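Group II chitinase (Ostrinia furnacalis, PDB 6JAV) probably hydrolyses internal linkages of chitin as a family 18 endochitinase, of which this chain is one catalytic domain, here bound to a synthetic inhibitor. Local coordinates at residues Lys8-Tyr13 against Cys36-Tyr41; Lys331-Lys336 against Lys369-Asn374. All coordinates share one frame; numbering follows the deposited sequence.

How the contacts relate
Both contacts belong to the (β/α)8 barrel, at different depths. Contact 1 pairs the first two barrel strands and is buried; contact 2 joins the helices that precede and follow strand 342-346 in the chain and is only partly buried, farther from the chain's centre. No element is common to both, yet they touch: CD1 of L9 packs against CD1 of L372 at 4.1 Å, bringing the first strand up to the last helix. Their chemistry follows their place. Contact 1 relies on regular backbone bonds, a disulfide and close aromatic and aliphatic packing, whereas contact 2 has a small apolar patch and one lysine that gathers carboxylate and carbonyl oxygens at a helix end.

Contact 1 (Lys8-Tyr13 against Cys36-Tyr41); sequences KLVCYY and CTHIVY
Paired in parallel from V10 with H38 to Y13 with Y41, strands 8-13 and 38-41 run 27° apart, tied by backbone bonds from C11 N to H38 O, V40 N to C11 O and Y13 N to V40 O. They are the first two strands of the (β/α)8 barrel. Where the pairing begins, T37 extends it: T37 N donates to a lone pair of L9 O, while OG1, held between the backbone N and the carbonyl carbon (chi1 61°), accepts L9 N at 2.9 Å and shares a 2.7 Å hydrogen bond with H38 ND1 at the imidazole edge. The K8 chain crosses the H38 side chain obliquely, its CG 3.7 Å from H38 CE1.

On the face of V10, Y12 and V40, the branched valines pack compactly. V40 CB sits over the Y12 ring, offset toward its rim, with CG1 3.4 Å from Y12 CE2, while CG2 meets V10 CG1. The Y12 hydroxyl bonds D124, part of the family's DxxDxDxE motif. On the other face, Y13 and Y41 lie side by side, their planes 46° apart, and Y13 CD2 stands over the Y41 ring; both tyrosines pack on helix 65-70.

A 2.1 Å disulfide between C11 SG and C36 SG also links strand 8-13 to the residues leading into strand 38-41, so hydrogen bonding, packing and a covalent link together would resist slippage between strands.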
loop_
_atom_site.group_PDB
_atom_site.type_symbol
_atom_site.label_atom_id
_atom_site.label_comp_id
_atom_site.label_asym_id
_atom_site.label_seq_id
_atom_site.Cartn_x
_atom_site.Cartn_y
_atom_site.Cartn_z
ATOM N N LYS A 8 4.059 14.384 3.509
ATOM C CA LYS A 8 2.800 13.665 3.601
ATOM C C LYS A 8 3.011 12.348 4.331
ATOM O O LYS A 8 4.087 11.730 4.264
ATOM C CB LYS A 8 2.299 13.314 2.197
ATOM C CG LYS A 8 1.939 14.537 1.325
ATOM C CD LYS A 8 1.384 14.091 -0.042
ATOM C CE LYS A 8 0.980 15.280 -0.909
ATOM N NZ LYS A 8 2.147 16.155 -1.234
ATOM N N LEU A 9 1.953 11.902 4.995
ATOM C CA LEU A 9 1.873 10.544 5.548
ATOM C C LEU A 9 0.497 10.043 5.104
ATOM O O LEU A 9 -0.536 10.464 5.647
ATOM C CB LEU A 9 2.061 10.531 7.070
ATOM C CG LEU A 9 2.623 9.229 7.658
ATOM C CD1 LEU A 9 2.884 9.324 9.181
ATOM C CD2 LEU A 9 1.800 8.020 7.328
ATOM N N VAL A 10 0.492 9.212 4.062
ATOM C CA VAL A 10 -0.728 8.755 3.413
ATOM C C VAL A 10 -1.108 7.416 4.031
ATOM O O VAL A 10 -0.350 6.439 3.945
ATOM C CB VAL A 10 -0.521 8.622 1.892
ATOM C CG1 VAL A 10 -1.766 8.104 1.214
ATOM C CG2 VAL A 10 -0.103 9.970 1.259
ATOM N N CYS A 11 -2.272 7.365 4.679
ATOM C CA CYS A 11 -2.706 6.176 5.409
ATOM C C CYS A 11 -3.849 5.517 4.662
ATOM O O CYS A 11 -4.879 6.163 4.422
ATOM C CB CYS A 11 -3.251 6.569 6.776
ATOM S SG CYS A 11 -2.047 7.333 7.878
ATOM N N TYR A 12 -3.705 4.232 4.334
ATOM C CA TYR A 12 -4.825 3.491 3.760
ATOM C C TYR A 12 -5.739 2.949 4.853
ATOM O O TYR A 12 -5.280 2.350 5.834
ATOM C CB TYR A 12 -4.351 2.354 2.831
ATOM C CG TYR A 12 -3.968 2.840 1.445
ATOM C CD1 TYR A 12 -2.674 3.313 1.189
ATOM C CD2 TYR A 12 -4.907 2.878 0.427
ATOM C CE1 TYR A 12 -2.325 3.828 -0.068
ATOM C CE2 TYR A 12 -4.566 3.378 -0.831
ATOM C CZ TYR A 12 -3.283 3.854 -1.049
ATOM O OH TYR A 12 -2.929 4.330 -2.306
ATOM N N TYR A 13 -7.029 3.168 4.662
ATOM C CA TYR A 13 -8.115 2.617 5.460
ATOM C C TYR A 13 -8.753 1.500 4.630
ATOM O O TYR A 13 -8.851 1.615 3.401
ATOM C CB TYR A 13 -9.143 3.753 5.720
ATOM C CG TYR A 13 -10.419 3.214 6.308
ATOM C CD1 TYR A 13 -10.537 2.992 7.669
ATOM C CD2 TYR A 13 -11.462 2.835 5.481
ATOM C CE1 TYR A 13 -11.717 2.410 8.197
ATOM C CE2 TYR A 13 -12.611 2.282 5.994
ATOM C CZ TYR A 13 -12.714 2.059 7.335
ATOM O OH TYR A 13 -13.881 1.473 7.808
ATOM N N CYS A 36 -1.914 10.921 10.360
ATOM C CA CYS A 36 -2.004 10.895 8.904
ATOM C C CYS A 36 -2.221 12.311 8.406
ATOM O O CYS A 36 -2.903 13.101 9.056
ATOM C CB CYS A 36 -3.228 10.086 8.459
ATOM S SG CYS A 36 -3.316 8.405 9.135
ATOM N N THR A 37 -1.672 12.627 7.230
ATOM C CA THR A 37 -2.055 13.855 6.532
ATOM C C THR A 37 -3.132 13.595 5.494
ATOM O O THR A 37 -3.872 14.509 5.133
ATOM C CB THR A 37 -0.854 14.505 5.823
ATOM O OG1 THR A 37 -0.327 13.611 4.840
ATOM C CG2 THR A 37 0.226 14.841 6.859
ATOM N N HIS A 38 -3.198 12.367 4.995
ATOM C CA HIS A 38 -4.122 11.961 3.945
ATOM C C HIS A 38 -4.626 10.583 4.331
ATOM O O HIS A 38 -3.849 9.751 4.832
ATOM C CB HIS A 38 -3.407 11.842 2.591
ATOM C CG HIS A 38 -2.929 13.156 2.041
ATOM N ND1 HIS A 38 -1.909 13.884 2.612
ATOM C CD2 HIS A 38 -3.348 13.869 0.968
ATOM C CE1 HIS A 38 -1.726 15.002 1.924
ATOM N NE2 HIS A 38 -2.595 15.022 0.928
ATOM N N ILE A 39 -5.922 10.347 4.171
ATOM C CA ILE A 39 -6.495 9.019 4.350
ATOM C C ILE A 39 -7.067 8.606 3.014
ATOM O O ILE A 39 -7.749 9.406 2.356
ATOM C CB ILE A 39 -7.603 9.020 5.420
ATOM C CG1 ILE A 39 -6.994 9.320 6.787
ATOM C CG2 ILE A 39 -8.325 7.674 5.415
ATOM C CD1 ILE A 39 -8.024 9.794 7.822
ATOM N N VAL A 40 -6.785 7.370 2.600
ATOM C CA VAL A 40 -7.296 6.836 1.345
ATOM C C VAL A 40 -8.186 5.643 1.659
ATOM O O VAL A 40 -7.744 4.685 2.308
ATOM C CB VAL A 40 -6.172 6.445 0.380
ATOM C CG1 VAL A 40 -6.802 5.932 -0.918
ATOM C CG2 VAL A 40 -5.274 7.632 0.105
ATOM N N TYR A 41 -9.429 5.693 1.190
ATOM C CA TYR A 41 -10.425 4.680 1.530
ATOM C C TYR A 41 -10.367 3.540 0.520
ATOM O O TYR A 41 -10.691 3.731 -0.660
ATOM C CB TYR A 41 -11.802 5.356 1.470
ATOM C CG TYR A 41 -12.946 4.532 2.010
ATOM C CD1 TYR A 41 -13.394 3.390 1.354
ATOM C CD2 TYR A 41 -13.599 4.938 3.174
ATOM C CE1 TYR A 41 -14.457 2.641 1.861
ATOM C CE2 TYR A 41 -14.667 4.224 3.670
ATOM C CZ TYR A 41 -15.076 3.067 3.030
ATOM O OH TYR A 41 -16.136 2.347 3.550
#

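Contact 2 (Lys331-Lys336 against Lys369-Asn374)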
loop_
_atom_site.group_PDB
_atom_site.type_symbol
_atom_site.label_atom_id
_atom_site.label_comp_id
_atom_site.label_asym_id
_atom_site.label_seq_id
_atom_site.Cartn_x
_atom_site.Cartn_y
_atom_site.Cartn_z
ATOM N N LYS A 331 14.016 3.570 7.145
ATOM C CA LYS A 331 13.284 3.893 5.931
ATOM C C LYS A 331 12.837 5.351 5.899
ATOM O O LYS A 331 12.889 5.994 4.839
ATOM C CB LYS A 331 12.093 2.945 5.759
ATOM C CG LYS A 331 12.493 1.549 5.374
ATOM C CD LYS A 331 11.282 0.654 5.182
ATOM C CE LYS A 331 11.699 -0.705 4.641
ATOM N NZ LYS A 331 10.530 -1.562 4.299
ATOM N N VAL A 332 12.379 5.896 7.030
ATOM C CA VAL A 332 11.965 7.303 7.049
ATOM C C VAL A 332 13.165 8.237 6.898
ATOM O O VAL A 332 13.068 9.283 6.252
ATOM C CB VAL A 332 11.080 7.618 8.272
ATOM C CG1 VAL A 332 10.703 9.080 8.296
ATOM C CG2 VAL A 332 9.805 6.747 8.244
ATOM N N ASN A 333 14.315 7.890 7.489
ATOM C CA ASN A 333 15.512 8.691 7.223
ATOM C C ASN A 333 15.877 8.656 5.743
ATOM O O ASN A 333 16.326 9.669 5.188
ATOM C CB ASN A 333 16.666 8.204 8.092
ATOM C CG ASN A 333 16.613 8.803 9.487
ATOM O OD1 ASN A 333 16.479 8.084 10.480
ATOM N ND2 ASN A 333 16.703 10.123 9.568
ATOM N N PHE A 334 15.642 7.519 5.079
ATOM C CA PHE A 334 15.850 7.417 3.630
ATOM C C PHE A 334 14.907 8.357 2.875
ATOM O O PHE A 334 15.333 9.091 1.973
ATOM C CB PHE A 334 15.655 5.954 3.226
ATOM C CG PHE A 334 15.638 5.692 1.751
ATOM C CD1 PHE A 334 16.832 5.475 1.066
ATOM C CD2 PHE A 334 14.440 5.585 1.050
ATOM C CE1 PHE A 334 16.831 5.181 -0.299
ATOM C CE2 PHE A 334 14.442 5.308 -0.329
ATOM C CZ PHE A 334 15.648 5.103 -0.996
ATOM N N ILE A 335 13.627 8.375 3.267
ATOM C CA ILE A 335 12.651 9.297 2.681
ATOM C C ILE A 335 13.149 10.735 2.778
ATOM O O ILE A 335 13.162 11.485 1.784
ATOM C CB ILE A 335 11.290 9.115 3.381
ATOM C CG1 ILE A 335 10.672 7.769 2.970
ATOM C CG2 ILE A 335 10.322 10.314 3.099
ATOM C CD1 ILE A 335 9.420 7.419 3.838
ATOM N N LYS A 336 13.582 11.134 3.976
ATOM C CA LYS A 336 14.042 12.494 4.204
ATOM C C LYS A 336 15.312 12.783 3.411
ATOM O O LYS A 336 15.443 13.863 2.811
ATOM C CB LYS A 336 14.292 12.696 5.696
ATOM C CG LYS A 336 13.013 12.639 6.553
ATOM C CD LYS A 336 13.289 13.091 8.002
ATOM C CE LYS A 336 14.203 12.119 8.706
ATOM N NZ LYS A 336 14.444 12.406 10.166
ATOM N N LYS A 369 5.757 8.833 12.154
ATOM C CA LYS A 369 5.470 10.231 12.452
ATOM C C LYS A 369 6.646 10.892 13.160
ATOM O O LYS A 369 7.078 11.994 12.783
ATOM C CB LYS A 369 4.196 10.325 13.303
ATOM C CG LYS A 369 3.995 11.704 13.887
ATOM C CD LYS A 369 2.698 11.731 14.672
ATOM C CE LYS A 369 2.462 13.093 15.313
ATOM N NZ LYS A 369 1.221 13.063 16.147
ATOM N N THR A 370 7.170 10.235 14.194
ATOM C CA THR A 370 8.243 10.839 14.972
ATOM C C THR A 370 9.477 11.067 14.111
ATOM O O THR A 370 10.115 12.128 14.194
ATOM C CB THR A 370 8.572 9.944 16.155
ATOM O OG1 THR A 370 7.438 9.927 17.026
ATOM C CG2 THR A 370 9.796 10.484 16.914
ATOM N N GLU A 371 9.811 10.103 13.251
ATOM C CA GLU A 371 10.984 10.285 12.407
ATOM C C GLU A 371 10.756 11.355 11.339
ATOM O O GLU A 371 11.664 12.143 11.047
ATOM C CB GLU A 371 11.432 8.946 11.831
ATOM C CG GLU A 371 12.864 8.973 11.247
ATOM C CD GLU A 371 13.950 9.345 12.276
ATOM O OE1 GLU A 371 13.972 8.763 13.382
ATOM O OE2 GLU A 371 14.795 10.211 11.970
ATOM N N LEU A 372 9.552 11.429 10.757
ATOM C CA LEU A 372 9.282 12.483 9.779
ATOM C C LEU A 372 9.399 13.863 10.400
ATOM O O LEU A 372 9.813 14.815 9.716
ATOM C CB LEU A 372 7.872 12.329 9.204
ATOM C CG LEU A 372 7.709 11.233 8.151
ATOM C CD1 LEU A 372 6.231 11.154 7.774
ATOM C CD2 LEU A 372 8.554 11.550 6.898
ATOM N N LEU A 373 9.011 14.008 11.667
ATOM C CA LEU A 373 9.039 15.293 12.358
ATOM C C LEU A 373 10.400 15.612 12.955
ATOM O O LEU A 373 10.621 16.752 13.376
ATOM C CB LEU A 373 7.956 15.360 13.438
ATOM C CG LEU A 373 6.528 15.319 12.888
ATOM C CD1 LEU A 373 5.514 15.254 14.017
ATOM C CD2 LEU A 373 6.251 16.521 11.993
ATOM N N ASN A 374 11.313 14.659 12.965
ATOM C CA ASN A 374 12.657 14.889 13.474
ATOM C C ASN A 374 13.481 15.608 12.402
ATOM O O ASN A 374 13.607 15.092 11.283
ATOM C CB ASN A 374 13.244 13.526 13.816
ATOM C CG ASN A 374 14.680 13.587 14.227
ATOM O OD1 ASN A 374 15.252 14.653 14.322
ATOM N ND2 ASN A 374 15.279 12.429 14.466
#
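K336 reaches from helix 325-337 to the C-terminal end of helix 363-373, two neighbours in the outer helical layer of the (β/α)8 barrel that precede and follow its last strand, 342-346. The short segments cross at -32°, with axes 9.2 Å apart.

The lysine's CB points toward the other helix, and CG continues anti to the carbonyl carbon. Beyond it the aliphatic part runs past a backbone oxygen: CD is 3.6 Å and CE 3.5 Å from E371 O. A bend at chi3 (-66°) places CE there, and NZ then enters a group of oxygens. It forms a salt bridge with E371 OE2 at 2.9 Å, approaching on the anti side of the carboxylate and 22° out of its plane, and donates to E371 O and N374 O; K376 O is a fourth acceptor, so three N-H groups serve four oxygens. A long, flexible lysine suits this place, since carbonyl oxygens at and just beyond the helix C-terminus offer partial negative charge, which probably helps to stabilise the ammonium group.

E371 takes part in both the apolar and the polar half. Its CB and CG rest against V332, CB lying 3.6 Å from V332 CG1, before the chain bends at chi2 and carries the carboxylate to the lysine. The N333 side chain crosses that of E371 at about a right angle, bringing its amide beside the carboxylate.

Next to the polar group, V332 CG1 meets L372 CD2 at 3.6 Å, their side chains crossing at about a right angle. A compact branched valine and a longer leucine fit between the two helices, and L372 also touches Y7. E371 O has two donors, K336 NZ and N374 N, which reach it from opposite faces of the carbonyl plane.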